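Local coordinates for uncharacterized protein (Photobacterium profundum, PDB 3R87) that probably hydrolyses thioesters as a hotdog-fold enzyme of the 4-hydroxybenzoyl-CoA thioesterase family, at residues L49-F57 and C114-P125; V70-S81 and W92-G100. One frame throughout, in Å; residues are numbered along the deposited sequence.

Interaction 1 (L49-F57 and C114-P125)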
loop_
_atom_site.group_PDB
_atom_site.type_symbol
_atom_site.label_atom_id
_atom_site.label_comp_id
_atom_site.label_asym_id
_atom_site.label_seq_id
_atom_site.Cartn_x
_atom_site.Cartn_y
_atom_site.Cartn_z
ATOM N N LEU A 49 -18.469 -15.517 6.874
ATOM C CA LEU A 49 -18.264 -15.569 8.351
ATOM C C LEU A 49 -18.296 -14.130 8.934
ATOM O O LEU A 49 -18.887 -13.866 9.955
ATOM C CB LEU A 49 -16.957 -16.293 8.665
ATOM C CG LEU A 49 -16.558 -16.406 10.162
ATOM C CD1 LEU A 49 -17.532 -17.357 10.903
ATOM C CD2 LEU A 49 -15.157 -16.867 10.347
ATOM N N TRP A 50 -17.626 -13.188 8.224
ATOM C CA TRP A 50 -17.600 -11.787 8.725
ATOM C C TRP A 50 -19.015 -11.132 8.522
ATOM O O TRP A 50 -19.489 -10.516 9.493
ATOM C CB TRP A 50 -16.583 -11.066 7.860
ATOM C CG TRP A 50 -16.602 -9.576 8.182
ATOM C CD1 TRP A 50 -17.120 -8.555 7.409
ATOM C CD2 TRP A 50 -16.080 -8.981 9.355
ATOM N NE1 TRP A 50 -17.060 -7.420 8.091
ATOM C CE2 TRP A 50 -16.360 -7.586 9.271
ATOM C CE3 TRP A 50 -15.418 -9.465 10.511
ATOM C CZ2 TRP A 50 -16.012 -6.669 10.285
ATOM C CZ3 TRP A 50 -15.062 -8.521 11.560
ATOM C CH2 TRP A 50 -15.375 -7.149 11.402
ATOM N N ASN A 51 -19.643 -11.279 7.372
ATOM C CA ASN A 51 -20.934 -10.661 7.110
ATOM C C ASN A 51 -22.010 -11.194 8.061
ATOM O O ASN A 51 -22.808 -10.424 8.594
ATOM C CB ASN A 51 -21.370 -10.860 5.626
ATOM C CG ASN A 51 -20.470 -10.121 4.645
ATOM O OD1 ASN A 51 -19.755 -9.163 5.012
ATOM N ND2 ASN A 51 -20.485 -10.553 3.377
ATOM N N ASP A 52 -22.036 -12.508 8.263
ATOM C CA ASP A 52 -23.105 -13.170 9.025
ATOM C C ASP A 52 -22.855 -13.305 10.501
ATOM O O ASP A 52 -23.812 -13.376 11.263
ATOM C CB ASP A 52 -23.411 -14.606 8.531
ATOM C CG ASP A 52 -23.930 -14.654 7.134
ATOM O OD1 ASP A 52 -24.187 -13.582 6.542
ATOM O OD2 ASP A 52 -24.077 -15.788 6.590
ATOM N N HIS A 53 -21.626 -13.395 10.922
ATOM C CA HIS A 53 -21.322 -13.669 12.324
ATOM C C HIS A 53 -20.381 -12.652 12.884
ATOM O O HIS A 53 -20.177 -12.713 14.126
ATOM C CB HIS A 53 -20.779 -15.122 12.564
ATOM C CG HIS A 53 -21.716 -16.145 12.043
ATOM N ND1 HIS A 53 -22.831 -16.554 12.757
ATOM C CD2 HIS A 53 -21.815 -16.711 10.818
ATOM C CE1 HIS A 53 -23.531 -17.394 12.018
ATOM N NE2 HIS A 53 -22.938 -17.506 10.838
ATOM N N GLY A 54 -19.806 -11.736 12.087
ATOM C CA GLY A 54 -18.841 -10.698 12.642
ATOM C C GLY A 54 -17.592 -11.314 13.234
ATOM O O GLY A 54 -16.994 -10.725 14.166
ATOM N N LEU A 55 -17.239 -12.519 12.740
ATOM C CA LEU A 55 -15.953 -13.187 13.116
ATOM C C LEU A 55 -14.995 -13.021 12.057
ATOM O O LEU A 55 -15.304 -13.128 10.829
ATOM C CB LEU A 55 -16.181 -14.674 13.440
ATOM C CG LEU A 55 -17.103 -14.925 14.670
ATOM C CD1 LEU A 55 -17.117 -16.479 14.890
ATOM C CD2 LEU A 55 -16.737 -14.217 15.981
ATOM N N GLY A 56 -13.743 -12.846 12.404
ATOM C CA GLY A 56 -12.693 -12.815 11.395
ATOM C C GLY A 56 -11.360 -13.247 12.076
ATOM O O GLY A 56 -11.323 -13.509 13.278
ATOM N N PHE A 57 -10.343 -13.413 11.259
ATOM C CA PHE A 57 -9.020 -13.874 11.841
ATOM C C PHE A 57 -8.071 -12.708 11.955
ATOM O O PHE A 57 -8.192 -11.716 11.219
ATOM C CB PHE A 57 -8.505 -14.953 10.943
ATOM C CG PHE A 57 -9.357 -16.152 10.982
ATOM C CD1 PHE A 57 -9.186 -17.080 11.972
ATOM C CD2 PHE A 57 -10.286 -16.380 10.025
ATOM C CE1 PHE A 57 -10.001 -18.188 12.002
ATOM C CE2 PHE A 57 -11.085 -17.508 10.093
ATOM C CZ PHE A 57 -10.968 -18.376 11.132
ATOM N N CYS A 114 -8.835 -16.229 16.031
ATOM C CA CYS A 114 -10.138 -15.801 15.538
ATOM C C CYS A 114 -10.793 -14.848 16.558
ATOM O O CYS A 114 -10.768 -15.162 17.722
ATOM C CB CYS A 114 -10.978 -17.057 15.329
ATOM S SG CYS A 114 -12.694 -16.705 14.714
ATOM N N LEU A 115 -11.228 -13.680 16.136
ATOM C CA LEU A 115 -11.743 -12.638 17.044
ATOM C C LEU A 115 -13.155 -12.265 16.626
ATOM O O LEU A 115 -13.466 -12.209 15.402
ATOM C CB LEU A 115 -10.826 -11.350 16.986
ATOM C CG LEU A 115 -9.377 -11.458 17.286
ATOM C CD1 LEU A 115 -8.691 -10.121 17.197
ATOM C CD2 LEU A 115 -9.060 -12.120 18.645
ATOM N N ASP A 116 -13.972 -11.901 17.589
ATOM C CA ASP A 116 -15.227 -11.190 17.301
ATOM C C ASP A 116 -14.973 -9.671 17.279
ATOM O O ASP A 116 -13.808 -9.195 17.413
ATOM C CB ASP A 116 -16.302 -11.616 18.299
ATOM C CG ASP A 116 -16.006 -11.170 19.721
ATOM O OD1 ASP A 116 -15.158 -10.280 19.953
ATOM O OD2 ASP A 116 -16.615 -11.840 20.570
ATOM N N LYS A 117 -16.062 -8.929 17.098
ATOM C CA LYS A 117 -15.906 -7.510 16.872
ATOM C C LYS A 117 -15.444 -6.777 18.144
ATOM O O LYS A 117 -14.886 -5.681 18.038
ATOM C CB LYS A 117 -17.177 -6.946 16.230
ATOM C CG LYS A 117 -17.307 -7.281 14.742
ATOM C CD LYS A 117 -18.449 -6.499 14.182
ATOM C CE LYS A 117 -18.891 -7.081 12.881
ATOM N NZ LYS A 117 -19.739 -6.102 12.152
ATOM N N GLU A 118 -15.600 -7.431 19.312
ATOM C CA GLU A 118 -15.139 -6.936 20.613
ATOM C C GLU A 118 -13.716 -7.388 20.941
ATOM O O GLU A 118 -13.266 -7.256 22.118
ATOM C CB GLU A 118 -16.049 -7.510 21.724
ATOM C CG GLU A 118 -17.508 -7.061 21.781
ATOM C CD GLU A 118 -18.336 -7.628 20.658
ATOM O OE1 GLU A 118 -18.182 -8.836 20.329
ATOM O OE2 GLU A 118 -19.119 -6.826 20.088
ATOM N N LYS A 119 -13.032 -7.999 19.931
ATOM C CA LYS A 119 -11.624 -8.435 20.068
ATOM C C LYS A 119 -11.484 -9.607 21.071
ATOM O O LYS A 119 -10.389 -9.894 21.574
ATOM C CB LYS A 119 -10.667 -7.272 20.418
ATOM C CG LYS A 119 -10.660 -6.119 19.439
ATOM C CD LYS A 119 -9.566 -5.117 19.840
ATOM C CE LYS A 119 -9.966 -4.396 21.064
ATOM N NZ LYS A 119 -9.103 -3.117 21.323
ATOM N N ARG A 120 -12.564 -10.342 21.300
ATOM C CA ARG A 120 -12.510 -11.560 22.106
ATOM C C ARG A 120 -12.140 -12.769 21.268
ATOM O O ARG A 120 -12.705 -12.983 20.124
ATOM C CB ARG A 120 -13.853 -11.792 22.783
ATOM C CG ARG A 120 -14.226 -10.554 23.661
ATOM C CD ARG A 120 -15.609 -10.733 24.393
ATOM N NE ARG A 120 -16.690 -10.897 23.378
ATOM C CZ ARG A 120 -18.000 -10.663 23.539
ATOM N NH1 ARG A 120 -18.490 -10.276 24.699
ATOM N NH2 ARG A 120 -18.824 -10.860 22.505
ATOM N N LEU A 121 -11.262 -13.625 21.801
ATOM C CA LEU A 121 -10.817 -14.833 21.121
ATOM C C LEU A 121 -11.939 -15.815 21.032
ATOM O O LEU A 121 -12.689 -16.025 21.999
ATOM C CB LEU A 121 -9.663 -15.547 21.858
ATOM C CG LEU A 121 -8.314 -14.865 21.969
ATOM C CD1 LEU A 121 -7.464 -15.740 22.976
ATOM C CD2 LEU A 121 -7.654 -14.765 20.607
ATOM N N GLN A 122 -12.040 -16.453 19.880
ATOM C CA GLN A 122 -13.119 -17.404 19.648
ATOM C C GLN A 122 -12.445 -18.663 19.090
ATOM O O GLN A 122 -11.410 -18.613 18.382
ATOM C CB GLN A 122 -14.128 -16.936 18.577
ATOM C CG GLN A 122 -14.793 -15.602 18.993
ATOM C CD GLN A 122 -15.678 -15.697 20.230
ATOM O OE1 GLN A 122 -15.798 -14.697 21.025
ATOM N NE2 GLN A 122 -16.289 -16.848 20.413
ATOM N N PRO A 123 -13.047 -19.818 19.270
ATOM C CA PRO A 123 -12.503 -21.080 18.620
ATOM C C PRO A 123 -12.608 -20.937 17.033
ATOM O O PRO A 123 -13.532 -20.294 16.546
ATOM C CB PRO A 123 -13.489 -22.169 19.094
ATOM C CG PRO A 123 -13.986 -21.588 20.391
ATOM C CD PRO A 123 -14.240 -20.105 20.105
ATOM N N VAL A 124 -11.718 -21.581 16.289
ATOM C CA VAL A 124 -11.837 -21.580 14.796
ATOM C C VAL A 124 -13.131 -22.300 14.428
ATOM O O VAL A 124 -13.340 -23.423 14.842
ATOM C CB VAL A 124 -10.719 -22.290 14.025
ATOM C CG1 VAL A 124 -10.927 -22.205 12.500
ATOM C CG2 VAL A 124 -9.334 -21.775 14.415
ATOM N N PRO A 125 -14.053 -21.663 13.666
ATOM C CA PRO A 125 -15.321 -22.353 13.340
ATOM C C PRO A 125 -15.081 -23.639 12.594
ATOM O O PRO A 125 -14.236 -23.734 11.702
ATOM C CB PRO A 125 -16.043 -21.298 12.500
ATOM C CG PRO A 125 -15.496 -19.973 12.958
ATOM C CD PRO A 125 -14.009 -20.252 13.194
HETATM O O HOH W 1 -20.213 -7.866 10.044
HETATM O O HOH W 2 -18.593 -9.958 16.372
#
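Gly56 and Leu115 form an antiparallel hydrogen-bonded pair, Gly56 N to Leu115 O at 3.1 Å and Leu115 N to Gly56 O at 2.9 Å, followed by the non-hydrogen-bonded pair Phe57 and Cys114. Ahead of Gly56, Gly54, the first residue beyond the helix, has a positive phi, and Lys117 runs extended past Gly54 to lay CE over one face of the Trp50 indole, 4.2 Å from the centroid of its six-membered ring. Lys117 NZ is joined to Trp50 O through one water, while a second water links Lys117 N to Gly54 O, so the helix end and the turn from Asp116 to Lys119 are tied at two points. Leu55 presses its CD2 branch against Asp116 CB at 3.5 Å. With CG anti to the carbonyl carbon (chi1 -66°), the ring of Phe57 leans toward Cys114, CE1 lying 3.6 Å from Cys114 CB, and Val124 CG1 meets the ring edge. Leu49 crosses Pro125 at about a right angle, CD1 of Leu49 3.9 Å from CG of Pro125. In this hotdog fold the contact joins strand 56-66 to strand 106-115 beside the end of helix 43-53; Ile128 of helix 126-133 packs on both Leu49 and Phe57, and His20 of a second subunit meets Trp50 edge-to-face.

Interaction 2 (V70-S81 and W92-G100)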
loop_
_atom_site.group_PDB
_atom_site.type_symbol
_atom_site.label_atom_id
_atom_site.label_comp_id
_atom_site.label_asym_id
_atom_site.label_seq_id
_atom_site.Cartn_x
_atom_site.Cartn_y
_atom_site.Cartn_z
ATOM N N VAL A 70 13.448 -10.003 -4.075
ATOM C CA VAL A 70 12.551 -10.415 -5.125
ATOM C C VAL A 70 12.421 -9.242 -6.111
ATOM O O VAL A 70 12.336 -8.083 -5.712
ATOM C CB VAL A 70 11.217 -10.829 -4.540
ATOM C CG1 VAL A 70 10.199 -11.160 -5.590
ATOM C CG2 VAL A 70 11.365 -12.019 -3.532
ATOM N N GLU A 71 12.381 -9.548 -7.412
ATOM C CA GLU A 71 12.463 -8.533 -8.438
ATOM C C GLU A 71 11.182 -8.351 -9.239
ATOM O O GLU A 71 10.328 -9.231 -9.353
ATOM C CB GLU A 71 13.614 -8.847 -9.388
ATOM C CG GLU A 71 14.940 -8.788 -8.634
ATOM C CD GLU A 71 16.124 -9.198 -9.416
ATOM O OE1 GLU A 71 16.060 -9.322 -10.618
ATOM O OE2 GLU A 71 17.156 -9.504 -8.790
ATOM N N PHE A 72 11.057 -7.152 -9.814
ATOM C CA PHE A 72 9.963 -6.804 -10.711
ATOM C C PHE A 72 9.739 -7.855 -11.774
ATOM O O PHE A 72 10.704 -8.344 -12.398
ATOM C CB PHE A 72 10.281 -5.460 -11.380
ATOM C CG PHE A 72 9.267 -5.071 -12.408
ATOM C CD1 PHE A 72 7.951 -4.811 -12.078
ATOM C CD2 PHE A 72 9.656 -4.945 -13.736
ATOM C CE1 PHE A 72 7.007 -4.468 -13.046
ATOM C CE2 PHE A 72 8.689 -4.600 -14.702
ATOM C CZ PHE A 72 7.405 -4.358 -14.364
ATOM N N ALA A 73 8.471 -8.151 -11.999
ATOM C CA ALA A 73 7.967 -9.021 -13.081
ATOM C C ALA A 73 8.187 -10.494 -12.794
ATOM O O ALA A 73 7.761 -11.324 -13.591
ATOM C CB ALA A 73 8.510 -8.603 -14.458
ATOM N N GLU A 74 8.784 -10.872 -11.674
ATOM C CA GLU A 74 8.810 -12.258 -11.261
ATOM C C GLU A 74 7.413 -12.720 -10.880
ATOM O O GLU A 74 6.657 -11.961 -10.245
ATOM C CB GLU A 74 9.808 -12.491 -10.140
ATOM C CG GLU A 74 11.220 -12.266 -10.635
ATOM C CD GLU A 74 12.340 -12.462 -9.651
ATOM O OE1 GLU A 74 13.511 -12.489 -10.158
ATOM O OE2 GLU A 74 12.157 -12.419 -8.426
ATOM N N ILE A 75 7.106 -13.975 -11.191
ATOM C CA ILE A 75 5.959 -14.645 -10.656
ATOM C C ILE A 75 6.487 -15.608 -9.607
ATOM O O ILE A 75 7.113 -16.615 -9.926
ATOM C CB ILE A 75 5.085 -15.337 -11.697
ATOM C CG1 ILE A 75 4.594 -14.293 -12.747
ATOM C CG2 ILE A 75 3.889 -15.988 -10.971
ATOM C CD1 ILE A 75 3.828 -14.954 -13.894
ATOM N N CYS A 76 6.293 -15.256 -8.353
ATOM C CA CYS A 76 6.743 -16.080 -7.239
ATOM C C CYS A 76 5.667 -17.043 -6.847
ATOM O O CYS A 76 4.485 -16.906 -7.190
ATOM C CB CYS A 76 7.044 -15.181 -6.064
ATOM S SG CYS A 76 8.494 -14.144 -6.323
ATOM N N ASP A 77 6.081 -18.114 -6.160
ATOM C CA ASP A 77 5.155 -19.075 -5.568
ATOM C C ASP A 77 5.130 -18.860 -4.074
ATOM O O ASP A 77 6.172 -18.942 -3.417
ATOM C CB ASP A 77 5.622 -20.494 -5.891
ATOM C CG ASP A 77 4.630 -21.575 -5.535
ATOM O OD1 ASP A 77 3.465 -21.297 -5.263
ATOM O OD2 ASP A 77 5.064 -22.755 -5.544
ATOM N N ILE A 78 3.953 -18.573 -3.528
ATOM C CA ILE A 78 3.768 -18.546 -2.086
ATOM C C ILE A 78 3.370 -19.965 -1.671
ATOM O O ILE A 78 2.382 -20.488 -2.171
ATOM C CB ILE A 78 2.701 -17.537 -1.634
ATOM C CG1 ILE A 78 2.851 -16.186 -2.287
ATOM C CG2 ILE A 78 2.649 -17.519 -0.133
ATOM C CD1 ILE A 78 4.131 -15.554 -1.959
ATOM N N ARG A 79 4.153 -20.551 -0.782
ATOM C CA ARG A 79 3.970 -21.959 -0.381
ATOM C C ARG A 79 3.586 -21.968 1.074
ATOM O O ARG A 79 4.356 -21.472 1.933
ATOM C CB ARG A 79 5.254 -22.714 -0.650
ATOM C CG ARG A 79 5.617 -22.724 -2.111
ATOM C CD ARG A 79 6.805 -23.603 -2.425
ATOM N NE ARG A 79 7.107 -23.558 -3.831
ATOM C CZ ARG A 79 8.196 -24.100 -4.366
ATOM N NH1 ARG A 79 9.093 -24.707 -3.552
ATOM N NH2 ARG A 79 8.407 -24.001 -5.656
ATOM N N THR A 80 2.434 -22.546 1.389
ATOM C CA THR A 80 1.819 -22.424 2.696
ATOM C C THR A 80 1.431 -23.786 3.248
ATOM O O THR A 80 0.831 -24.590 2.534
ATOM C CB THR A 80 0.529 -21.577 2.573
ATOM O OG1 THR A 80 0.877 -20.264 2.128
ATOM C CG2 THR A 80 -0.242 -21.448 3.866
ATOM N N SER A 81 1.688 -24.014 4.514
ATOM C CA SER A 81 1.102 -25.117 5.237
ATOM C C SER A 81 0.581 -24.622 6.576
ATOM O O SER A 81 0.959 -23.539 7.042
ATOM C CB SER A 81 2.095 -26.279 5.438
ATOM O OG SER A 81 3.146 -25.832 6.239
ATOM N N TRP A 92 0.859 -21.220 10.845
ATOM C CA TRP A 92 1.090 -21.228 9.419
ATOM C C TRP A 92 2.572 -21.131 9.156
ATOM O O TRP A 92 3.274 -20.302 9.775
ATOM C CB TRP A 92 0.362 -20.081 8.749
ATOM C CG TRP A 92 -1.111 -20.038 8.947
ATOM C CD1 TRP A 92 -1.803 -19.499 9.982
ATOM C CD2 TRP A 92 -2.114 -20.534 8.035
ATOM N NE1 TRP A 92 -3.145 -19.638 9.762
ATOM C CE2 TRP A 92 -3.378 -20.254 8.575
ATOM C CE3 TRP A 92 -2.051 -21.131 6.756
ATOM C CZ2 TRP A 92 -4.585 -20.553 7.902
ATOM C CZ3 TRP A 92 -3.224 -21.433 6.100
ATOM C CH2 TRP A 92 -4.457 -21.177 6.683
ATOM N N ARG A 93 3.087 -21.934 8.231
ATOM C CA ARG A 93 4.406 -21.791 7.675
ATOM C C ARG A 93 4.222 -21.291 6.257
ATOM O O ARG A 93 3.542 -21.961 5.465
ATOM C CB ARG A 93 5.169 -23.122 7.693
ATOM C CG ARG A 93 6.499 -23.067 6.982
ATOM C CD ARG A 93 7.491 -22.236 7.738
ATOM N NE ARG A 93 8.821 -22.372 7.172
ATOM C CZ ARG A 93 9.931 -22.375 7.893
ATOM N NH1 ARG A 93 9.948 -22.050 9.208
ATOM N NH2 ARG A 93 11.056 -22.602 7.241
ATOM N N GLN A 94 4.819 -20.157 5.896
ATOM C CA GLN A 94 4.630 -19.577 4.602
ATOM C C GLN A 94 5.951 -19.158 4.035
ATOM O O GLN A 94 6.809 -18.605 4.760
ATOM C CB GLN A 94 3.622 -18.415 4.621
ATOM C CG GLN A 94 2.305 -18.842 5.246
ATOM C CD GLN A 94 1.220 -17.825 5.042
ATOM O OE1 GLN A 94 0.960 -17.008 5.942
ATOM N NE2 GLN A 94 0.620 -17.815 3.863
ATOM N N GLU A 95 6.178 -19.389 2.745
ATOM C CA GLU A 95 7.436 -19.107 2.128
ATOM C C GLU A 95 7.240 -18.523 0.745
ATOM O O GLU A 95 6.369 -18.961 -0.000
ATOM C CB GLU A 95 8.306 -20.377 1.996
ATOM C CG GLU A 95 8.556 -21.020 3.373
ATOM C CD GLU A 95 9.426 -22.234 3.354
ATOM O OE1 GLU A 95 9.838 -22.695 2.250
ATOM O OE2 GLU A 95 9.710 -22.761 4.463
ATOM N N VAL A 96 8.057 -17.531 0.391
ATOM C CA VAL A 96 8.089 -17.001 -0.977
ATOM C C VAL A 96 9.232 -17.631 -1.719
ATOM O O VAL A 96 10.389 -17.533 -1.284
ATOM C CB VAL A 96 8.346 -15.458 -0.936
ATOM C CG1 VAL A 96 8.446 -14.931 -2.356
ATOM C CG2 VAL A 96 7.340 -14.734 -0.095
ATOM N N TRP A 97 8.920 -18.261 -2.867
ATOM C CA TRP A 97 9.959 -18.885 -3.696
ATOM C C TRP A 97 10.007 -18.152 -5.050
ATOM O O TRP A 97 9.000 -18.118 -5.802
ATOM C CB TRP A 97 9.605 -20.374 -3.924
ATOM C CG TRP A 97 9.919 -21.182 -2.697
ATOM C CD1 TRP A 97 9.278 -21.152 -1.492
ATOM C CD2 TRP A 97 10.973 -22.128 -2.550
ATOM N NE1 TRP A 97 9.870 -22.037 -0.618
ATOM C CE2 TRP A 97 10.921 -22.632 -1.257
ATOM C CE3 TRP A 97 11.991 -22.588 -3.429
ATOM C CZ2 TRP A 97 11.816 -23.605 -0.779
ATOM C CZ3 TRP A 97 12.849 -23.552 -2.973
ATOM C CH2 TRP A 97 12.764 -24.056 -1.678
ATOM N N ARG A 98 11.169 -17.622 -5.370
ATOM C CA ARG A 98 11.426 -17.021 -6.675
ATOM C C ARG A 98 11.495 -18.094 -7.736
ATOM O O ARG A 98 11.819 -19.285 -7.430
ATOM C CB ARG A 98 12.698 -16.219 -6.684
ATOM C CG ARG A 98 12.652 -14.997 -5.729
ATOM C CD ARG A 98 13.944 -14.275 -5.650
ATOM N NE ARG A 98 14.286 -13.609 -6.915
ATOM C CZ ARG A 98 15.525 -13.273 -7.323
ATOM N NH1 ARG A 98 16.615 -13.561 -6.580
ATOM N NH2 ARG A 98 15.706 -12.660 -8.478
ATOM N N PRO A 99 11.240 -17.784 -8.997
ATOM C CA PRO A 99 11.240 -18.834 -10.054
ATOM C C PRO A 99 12.550 -19.548 -10.142
ATOM O O PRO A 99 13.616 -18.963 -10.273
ATOM C CB PRO A 99 10.976 -18.018 -11.318
ATOM C CG PRO A 99 10.560 -16.717 -10.928
ATOM C CD PRO A 99 10.843 -16.470 -9.511
ATOM N N GLY A 100 12.492 -20.891 -10.048
ATOM C CA GLY A 100 13.692 -21.716 -10.158
ATOM C C GLY A 100 14.610 -21.727 -8.938
ATOM O O GLY A 100 15.661 -22.382 -8.993
#
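The Arg79 guanidinium lies flat on one face of the Trp97 indole, the planes 15° apart and NH1 above the ring system, 3.3 Å from Trp97 CD2. This cation-pi stack is extended by Arg79 CD, a CH-pi contact over the five-membered ring. Arg79 reaches across because its chain is extended from CG to NE, and NE bonds to Asp77 OD2 at 2.8 Å; that oxygen also has His8 as a partner. At the indole edge, NE1 bonds to the anti lone pair of Glu95 OE1, while Glu95 OE2 takes both NE and NH2 of Arg93. These groups share one face of the antiparallel strands 75-81 and 92-97, which have paired backbone bonds at Asp77-Trp97, Arg79-Glu95 and Ser81-Arg93. Beyond the last of these pairs, at the loop end of the hairpin, Glu74 meets the edge of the Arg98 guanidinium side-on and nearly coplanar, Arg98 NH2 to Glu74 OE1 at 2.8 Å and Arg98 NE to Glu74 OE2 at 2.9 Å, the bend at chi3 (67°) turning it toward the carboxylate. Glu71 OE2 adds a longer salt bridge to Arg98 NH2 at 3.5 Å, and Asp68 holds NH1. On the other strand face, Ile78 CD1 packs on Val96 CG2 at 3.8 Å, and Gln94 NE2 bonds to Thr80 OG1 at 3.0 Å and to Phe33 O, its OE1 being held by Arg37 of helix 28-41. The hairpin thus has a largely buried face of Ile78, Thr80, Gln94 and Val96 turned to the helix, and a charged one where Asp77 probably balances Arg79 and holds its guanidinium on the indole, while Glu95 pairs with Arg93 and Trp97 NE1.

Interactions 1 and 2 lie on opposite sides of the chain's centre, their own centres 29 Å apart and their nearest atoms about 7 Å apart without touching. One sheet connects them: strand 89-97, which supplies residues 92-97 to interaction 2, neighbours strand 106-115, whose end enters interaction 1. The metal site belongs with interaction 1. His53, in its helical segment, and Asp127, whose side chain is about 5 Å from that of Pro125, bind magnesium in a structure of this protein, although no such ion is bound to this chain. Interaction 2 lies away from that site. The assembly brings the two kinds of contact together, since Arg98 packs on Lys119 of a second subunit.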